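PDB 2PCS: hypothetical conserved protein from Geobacillus kaustophilus, which is of unknown function but belongs to the CoxG family of Bet v 1-like proteins and probably binds a ligand in the cavity typical of that fold. Local coordinates for residues A[92-97]-A[108-113]. Residues are numbered along the deposited sequence; the frame is centred on the assembly and turned at random.
Sequences EGVIDL and TYTYSA
The carbonyl oxygen of Glu92 accepts the backbone N-H of Ser112, N to O 2.8 Å; the donor lies almost in line with the C=O (168°), though the N-H itself is bent. Tyr111 CA also approaches Glu92 O at 3.2 Å in a CA-H...O contact. Glu92 N returns a bond to Ser112 O, and the same reciprocal pairing joins Val94 with Thr110 and Asp96 with Thr108, where Asp96 N to Thr108 O is weak at 3.3 Å. Asp96 O accepts Thr108 N and probably a water, which lies within weak reach of Thr108 OG1.

Gly93 and Ile95 are paired with Tyr111 and Tyr109 without hydrogen bonds. Gly93 CA lies 4.0 Å from Tyr111 CA, consistent with the lack of a side chain on Gly93. Tyr109 touches strand 87-99 through CB, 3.4 Å from Val94 O and 4.3 Å from Ile95 CG1. Both tyrosines set CG between the backbone N and the carbonyl carbon (chi1 65° in Tyr109, 75° in Tyr111), and their rings lead away to pack on helix 124-148. Tyr109 CE2 lies in plane at the edge of the Tyr111 ring; Tyr109 OH bonds to His158 and His160 of the C-terminal tag.

On the other face Val94 and Thr110 lie side by side, CG2 to CG2 3.7 Å, while Asp96 OD1 is hydrogen-bonded to His75 ND1. An unidentified ligand beside Tyr111 is consistent with a pocket between sheet and helix. The curved antiparallel sheet packed on a long C-terminal helix is characteristic of the Bet v 1-like helix-grip fold.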
loop_
_atom_site.group_PDB
_atom_site.type_symbol
_atom_site.label_atom_id
_atom_site.label_comp_id
_atom_site.label_asym_id
_atom_site.label_seq_id
_atom_site.Cartn_x
_atom_site.Cartn_y
_atom_site.Cartn_z
ATOM N N GLU A 92 -1.968 -7.773 6.645
ATOM C CA GLU A 92 -2.712 -8.225 5.465
ATOM C C GLU A 92 -3.727 -7.151 5.050
ATOM O O GLU A 92 -4.255 -6.404 5.905
ATOM C CB GLU A 92 -3.371 -9.631 5.667
ATOM C CG GLU A 92 -3.953 -9.839 7.054
ATOM C CD GLU A 92 -4.647 -11.216 7.293
ATOM O OE1 GLU A 92 -5.664 -11.205 8.066
ATOM O OE2 GLU A 92 -4.170 -12.293 6.759
ATOM N N GLY A 93 -3.964 -7.050 3.748
ATOM C CA GLY A 93 -5.003 -6.181 3.251
ATOM C C GLY A 93 -5.754 -6.837 2.139
ATOM O O GLY A 93 -5.264 -7.806 1.543
ATOM N N VAL A 94 -6.938 -6.298 1.856
ATOM C CA VAL A 94 -7.778 -6.702 0.742
ATOM C C VAL A 94 -8.128 -5.457 -0.066
ATOM O O VAL A 94 -8.515 -4.413 0.483
ATOM C CB VAL A 94 -9.088 -7.335 1.235
ATOM C CG1 VAL A 94 -9.869 -7.902 0.074
ATOM C CG2 VAL A 94 -8.846 -8.441 2.327
ATOM N N ILE A 95 -7.978 -5.557 -1.382
ATOM C CA ILE A 95 -8.333 -4.484 -2.268
ATOM C C ILE A 95 -9.422 -4.933 -3.292
ATOM O O ILE A 95 -9.290 -5.972 -3.953
ATOM C CB ILE A 95 -7.103 -3.997 -3.030
ATOM C CG1 ILE A 95 -6.079 -3.316 -2.097
ATOM C CG2 ILE A 95 -7.458 -3.056 -4.126
ATOM C CD1 ILE A 95 -5.181 -4.274 -1.447
ATOM N N ASP A 96 -10.446 -4.094 -3.459
ATOM C CA ASP A 96 -11.504 -4.334 -4.433
ATOM C C ASP A 96 -11.659 -3.098 -5.309
ATOM O O ASP A 96 -11.631 -1.949 -4.806
ATOM C CB ASP A 96 -12.799 -4.677 -3.714
ATOM C CG ASP A 96 -12.748 -6.066 -3.060
ATOM O OD1 ASP A 96 -12.651 -7.067 -3.794
ATOM O OD2 ASP A 96 -12.809 -6.178 -1.799
ATOM N N LEU A 97 -11.733 -3.325 -6.622
ATOM C CA LEU A 97 -12.022 -2.242 -7.537
ATOM C C LEU A 97 -13.506 -2.339 -7.984
ATOM O O LEU A 97 -14.013 -3.451 -8.323
ATOM C CB LEU A 97 -11.047 -2.233 -8.715
ATOM C CG LEU A 97 -9.539 -2.086 -8.467
ATOM C CD1 LEU A 97 -8.766 -2.047 -9.777
ATOM C CD2 LEU A 97 -9.295 -0.806 -7.730
ATOM N N THR A 108 -11.580 0.267 -2.466
ATOM C CA THR A 108 -11.817 0.069 -1.042
ATOM C C THR A 108 -10.794 -0.890 -0.439
ATOM O O THR A 108 -10.198 -1.668 -1.178
ATOM C CB THR A 108 -13.243 -0.461 -0.801
ATOM O OG1 THR A 108 -13.404 -1.724 -1.456
ATOM C CG2 THR A 108 -14.265 0.426 -1.494
ATOM N N TYR A 109 -10.551 -0.720 0.535
ATOM C CA TYR A 109 -9.540 -1.573 1.130
ATOM C C TYR A 109 -9.851 -1.767 2.583
ATOM O O TYR A 109 -10.576 -0.986 3.213
ATOM C CB TYR A 109 -8.102 -1.061 0.917
ATOM C CG TYR A 109 -7.844 0.252 1.626
ATOM C CD1 TYR A 109 -7.965 1.485 0.949
ATOM C CD2 TYR A 109 -7.515 0.277 2.974
ATOM C CE1 TYR A 109 -7.825 2.686 1.645
ATOM C CE2 TYR A 109 -7.328 1.439 3.645
ATOM C CZ TYR A 109 -7.455 2.643 2.977
ATOM O OH TYR A 109 -7.240 3.815 3.690
ATOM N N THR A 110 -9.199 -2.768 3.115
ATOM C CA THR A 110 -9.344 -3.173 4.463
ATOM C C THR A 110 -7.900 -3.608 4.778
ATOM O O THR A 110 -7.177 -4.113 3.890
ATOM C CB THR A 110 -10.342 -4.304 4.402
ATOM O OG1 THR A 110 -11.502 -4.057 5.204
ATOM C CG2 THR A 110 -9.752 -5.612 4.575
ATOM N N TYR A 111 -7.418 -3.331 5.984
ATOM C CA TYR A 111 -6.111 -3.882 6.365
ATOM C C TYR A 111 -6.025 -4.177 7.833
ATOM O O TYR A 111 -6.778 -3.663 8.634
ATOM C CB TYR A 111 -4.929 -3.018 5.903
ATOM C CG TYR A 111 -4.739 -1.785 6.706
ATOM C CD1 TYR A 111 -5.213 -0.559 6.235
ATOM C CD2 TYR A 111 -4.140 -1.839 7.982
ATOM C CE1 TYR A 111 -5.069 0.570 6.990
ATOM C CE2 TYR A 111 -3.996 -0.681 8.762
ATOM C CZ TYR A 111 -4.451 0.487 8.249
ATOM O OH TYR A 111 -4.317 1.617 8.990
ATOM N N SER A 112 -5.046 -4.996 8.170
ATOM C CA SER A 112 -4.905 -5.469 9.516
ATOM C C SER A 112 -3.410 -5.660 9.770
ATOM O O SER A 112 -2.748 -6.441 9.041
ATOM C CB SER A 112 -5.683 -6.782 9.603
ATOM O OG SER A 112 -6.151 -6.957 10.902
ATOM N N ALA A 113 -2.867 -4.927 10.754
ATOM C CA ALA A 113 -1.413 -4.911 11.008
ATOM C C ALA A 113 -1.017 -5.087 12.459
ATOM O O ALA A 113 -1.452 -4.346 13.332
ATOM C CB ALA A 113 -0.745 -3.607 10.469
HETATM O O HOH W 1 -14.648 -1.002 -4.482
#